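Porin (Acinetobacter baumannii AB307-0294, PDB 5DL7) probably acts as an outer-membrane beta-barrel porin of the OprD family, letting small solutes, possibly including vanillate, pass across the outer membrane. Local coordinates at residues A[266-271]-A[283-288]. Numbering follows the deposited sequence.
Sequences HISGLF and GYMQSF. With C8E ((hydroxyethyloxy)tri(ethyloxy)octane), chain L.
The H266 imidazole lies over the backbone of the opposing strand, with Q286 O beneath one face, offset toward the rim, and M285 SD in plane at its edge, 3.9 Å from CE1. CG is anti to the backbone N (chi1 -166°), which sets it 3.9 Å from Q286 O, while S287 CB approaches CD2 obliquely at 3.8 Å. On the other face of the hairpin, the F288 ring has I267 CG2 at its edge, 3.9 Å from CE1, and Q286 CG over one face. The polyether part of a bound detergent lies against F288, its C13 3.7 Å from CG. The Y284 ring carries Q286 OE1 in its plane, and Y284 OH donates to that oxygen from above the amide plane (2.6 Å).

On the face shared with H266 and L270, M285 packs tightly on S268, M285 CG to S268 CB 3.4 Å, whereas S268 OG is hydrogen-bonded to V304 N. Four backbone bonds, paired at I267–Q286 and G269–Y284, fix the antiparallel register.

The arrangement illustrates a beta hairpin in a barrel wall: H266, S268 and M285 meet loop residue V303, and the hairpin is flanked by strand 240-253 beside 263-275 and by strand 318-327 beside 278-288.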
ATOM      1  N   HIS A 266       1.676 -11.369  13.923  1.00 18.91           N
ATOM      2  CA  HIS A 266       2.622 -10.340  13.553  1.00 18.55           C
ATOM      3  C   HIS A 266       2.308  -9.034  14.331  1.00 20.81           C
ATOM      4  O   HIS A 266       1.130  -8.615  14.301  1.00 20.40           O
ATOM      5  CB  HIS A 266       2.567 -10.082  12.027  1.00 19.08           C
ATOM      6  CG  HIS A 266       3.758  -9.292  11.577  1.00 18.66           C
ATOM      7  ND1 HIS A 266       3.820  -7.940  11.709  1.00 20.03           N
ATOM      8  CD2 HIS A 266       4.977  -9.697  11.077  1.00 18.02           C
ATOM      9  CE1 HIS A 266       5.046  -7.558  11.362  1.00 19.17           C
ATOM     10  NE2 HIS A 266       5.755  -8.610  10.997  1.00 19.82           N
ATOM     11  N   ILE A 267       3.320  -8.509  15.007  1.00 20.18           N
ATOM     12  CA  ILE A 267       3.080  -7.245  15.770  1.00 21.41           C
ATOM     13  C   ILE A 267       3.990  -6.273  15.156  1.00 19.24           C
ATOM     14  O   ILE A 267       5.147  -6.564  14.839  1.00 20.39           O
ATOM     15  CB  ILE A 267       3.331  -7.548  17.283  1.00 22.87           C
ATOM     16  CG1 ILE A 267       3.073  -6.311  18.062  1.00 31.08           C
ATOM     17  CG2 ILE A 267       4.776  -7.855  17.441  1.00 26.65           C
ATOM     18  CD1 ILE A 267       1.606  -5.924  18.017  1.00 35.15           C
ATOM     19  N   SER A 268       3.522  -5.029  14.985  1.00 19.14           N
ATOM     20  CA  SER A 268       4.360  -3.923  14.523  1.00 18.45           C
ATOM     21  C   SER A 268       3.936  -2.633  15.175  1.00 21.65           C
ATOM     22  O   SER A 268       2.746  -2.447  15.491  1.00 22.99           O
ATOM     23  CB  SER A 268       4.377  -3.853  13.026  1.00 21.37           C
ATOM     24  OG  SER A 268       3.129  -3.664  12.379  1.00 20.73           O
ATOM     25  N   GLY A 269       4.922  -1.783  15.422  1.00 22.27           N
ATOM     26  CA  GLY A 269       4.579  -0.468  16.064  1.00 23.49           C
ATOM     27  C   GLY A 269       5.600   0.552  15.601  1.00 22.93           C
ATOM     28  O   GLY A 269       6.804   0.275  15.430  1.00 23.89           O
ATOM     29  N   LEU A 270       5.140   1.739  15.421  1.00 21.89           N
ATOM     30  CA  LEU A 270       5.965   2.913  15.180  1.00 23.12           C
ATOM     31  C   LEU A 270       5.566   3.972  16.198  1.00 25.00           C
ATOM     32  O   LEU A 270       4.334   4.313  16.305  1.00 24.16           O
ATOM     33  CB  LEU A 270       5.764   3.458  13.773  1.00 22.85           C
ATOM     34  CG  LEU A 270       6.719   4.613  13.363  1.00 24.81           C
ATOM     35  CD1 LEU A 270       8.159   4.181  13.114  1.00 26.71           C
ATOM     36  CD2 LEU A 270       6.138   5.203  12.056  1.00 30.51           C
ATOM     37  N   PHE A 271       6.528   4.480  16.925  1.00 24.40           N
ATOM     38  CA  PHE A 271       6.290   5.439  17.999  1.00 25.35           C
ATOM     39  C   PHE A 271       7.147   6.663  17.784  1.00 28.70           C
ATOM     40  O   PHE A 271       8.363   6.555  17.578  1.00 26.73           O
ATOM     41  CB  PHE A 271       6.596   4.841  19.338  1.00 28.53           C
ATOM     42  CG  PHE A 271       5.892   3.541  19.582  1.00 30.14           C
ATOM     43  CD1 PHE A 271       4.590   3.541  20.012  1.00 31.86           C
ATOM     44  CD2 PHE A 271       6.502   2.345  19.272  1.00 35.17           C
ATOM     45  CE1 PHE A 271       3.909   2.341  20.214  1.00 30.36           C
ATOM     46  CE2 PHE A 271       5.802   1.112  19.480  1.00 33.43           C
ATOM     47  CZ  PHE A 271       4.523   1.140  19.986  1.00 30.48           C
ATOM     48  N   GLY A 283      10.683   2.225  15.407  1.00 22.60           N
ATOM     49  CA  GLY A 283       9.809   1.193  14.941  1.00 22.92           C
ATOM     50  C   GLY A 283      10.307  -0.210  15.348  1.00 21.73           C
ATOM     51  O   GLY A 283      11.535  -0.478  15.538  1.00 23.52           O
ATOM     52  N   TYR A 284       9.407  -1.149  15.603  1.00 21.92           N
ATOM     53  CA  TYR A 284       9.696  -2.522  15.904  1.00 20.97           C
ATOM     54  C   TYR A 284       8.670  -3.404  15.254  1.00 21.63           C
ATOM     55  O   TYR A 284       7.456  -3.066  15.255  1.00 22.00           O
ATOM     56  CB  TYR A 284       9.714  -2.832  17.411  1.00 23.68           C
ATOM     57  CG  TYR A 284      10.144  -4.207  17.699  1.00 24.55           C
ATOM     58  CD1 TYR A 284      11.458  -4.591  17.458  1.00 27.28           C
ATOM     59  CD2 TYR A 284       9.282  -5.096  18.043  1.00 26.56           C
ATOM     60  CE1 TYR A 284      11.919  -5.900  17.738  1.00 28.59           C
ATOM     61  CE2 TYR A 284       9.723  -6.405  18.372  1.00 27.09           C
ATOM     62  CZ  TYR A 284      11.010  -6.789  18.104  1.00 28.09           C
ATOM     63  OH  TYR A 284      11.448  -8.138  18.416  1.00 29.51           O
ATOM     64  N   MET A 285       9.138  -4.541  14.693  1.00 20.51           N
ATOM     65  CA  MET A 285       8.234  -5.573  14.238  1.00 20.06           C
ATOM     66  C   MET A 285       8.734  -6.921  14.642  1.00 18.87           C
ATOM     67  O   MET A 285       9.919  -7.141  14.704  1.00 21.31           O
ATOM     68  CB  MET A 285       7.932  -5.552  12.725  1.00 20.25           C
ATOM     69  CG  MET A 285       7.672  -4.179  12.125  1.00 19.83           C
ATOM     70  SD  MET A 285       6.838  -4.182  10.554  1.00 20.76           S
ATOM     71  CE  MET A 285       8.114  -4.871   9.480  1.00 21.43           C
ATOM     72  N   GLN A 286       7.793  -7.822  14.821  1.00 18.52           N
ATOM     73  CA  GLN A 286       8.158  -9.234  14.954  1.00 20.51           C
ATOM     74  C   GLN A 286       7.101 -10.206  14.508  1.00 19.79           C
ATOM     75  O   GLN A 286       5.919 -10.049  14.795  1.00 18.39           O
ATOM     76  CB  GLN A 286       8.532  -9.534  16.431  1.00 20.74           C
ATOM     77  CG  GLN A 286       8.995 -10.944  16.742  1.00 23.59           C
ATOM     78  CD  GLN A 286       9.585 -11.123  18.149  1.00 27.98           C
ATOM     79  OE1 GLN A 286       9.831 -10.149  18.839  1.00 28.35           O
ATOM     80  NE2 GLN A 286       9.979 -12.363  18.468  1.00 27.09           N
ATOM     81  N   SER A 287       7.552 -11.215  13.747  1.00 20.44           N
ATOM     82  CA  SER A 287       6.759 -12.313  13.414  1.00 20.90           C
ATOM     83  C   SER A 287       6.871 -13.473  14.328  1.00 19.74           C
ATOM     84  O   SER A 287       7.995 -13.867  14.706  1.00 20.94           O
ATOM     85  CB  SER A 287       7.198 -12.716  11.955  1.00 23.37           C
ATOM     86  OG  SER A 287       6.375 -13.718  11.458  1.00 26.79           O
ATOM     87  N   PHE A 288       5.736 -14.127  14.603  1.00 20.25           N
ATOM     88  CA  PHE A 288       5.710 -15.327  15.434  1.00 22.30           C
ATOM     89  C   PHE A 288       4.948 -16.436  14.722  1.00 20.73           C
ATOM     90  O   PHE A 288       3.984 -16.154  14.060  1.00 21.50           O
ATOM     91  CB  PHE A 288       4.932 -15.123  16.773  1.00 22.67           C
ATOM     92  CG  PHE A 288       5.501 -13.958  17.587  1.00 22.75           C
ATOM     93  CD1 PHE A 288       5.126 -12.682  17.335  1.00 23.18           C
ATOM     94  CD2 PHE A 288       6.479 -14.258  18.625  1.00 26.90           C
ATOM     95  CE1 PHE A 288       5.704 -11.628  18.063  1.00 26.83           C
ATOM     96  CE2 PHE A 288       6.909 -13.227  19.471  1.00 29.95           C
ATOM     97  CZ  PHE A 288       6.505 -11.929  19.154  1.00 27.74           C
TER
HETATM   98  C11 C8E L 511       0.986 -16.499  20.626  1.00 48.52           C
HETATM   99  O12 C8E L 511       1.783 -15.890  19.506  1.00 33.81           O
HETATM  100  C13 C8E L 511       2.950 -15.268  19.986  1.00 46.15           C
HETATM  101  C14 C8E L 511       3.924 -16.368  20.413  1.00 44.95           C
HETATM  102  O15 C8E L 511       4.040 -17.474  19.429  1.00 40.21           O
HETATM  103  C16 C8E L 511       5.200 -18.192  19.801  1.00 42.18           C
HETATM  104  C17 C8E L 511       5.451 -19.228  18.738  1.00 41.45           C
HETATM  105  O18 C8E L 511       4.345 -20.134  18.780  1.00 45.07           O
HETATM  106  C19 C8E L 511       4.548 -21.217  17.838  1.00 42.90           C
HETATM  107  C20 C8E L 511       3.245 -21.903  17.519  1.00 46.68           C
HETATM  108  O21 C8E L 511       2.416 -21.199  16.526  1.00 30.57           O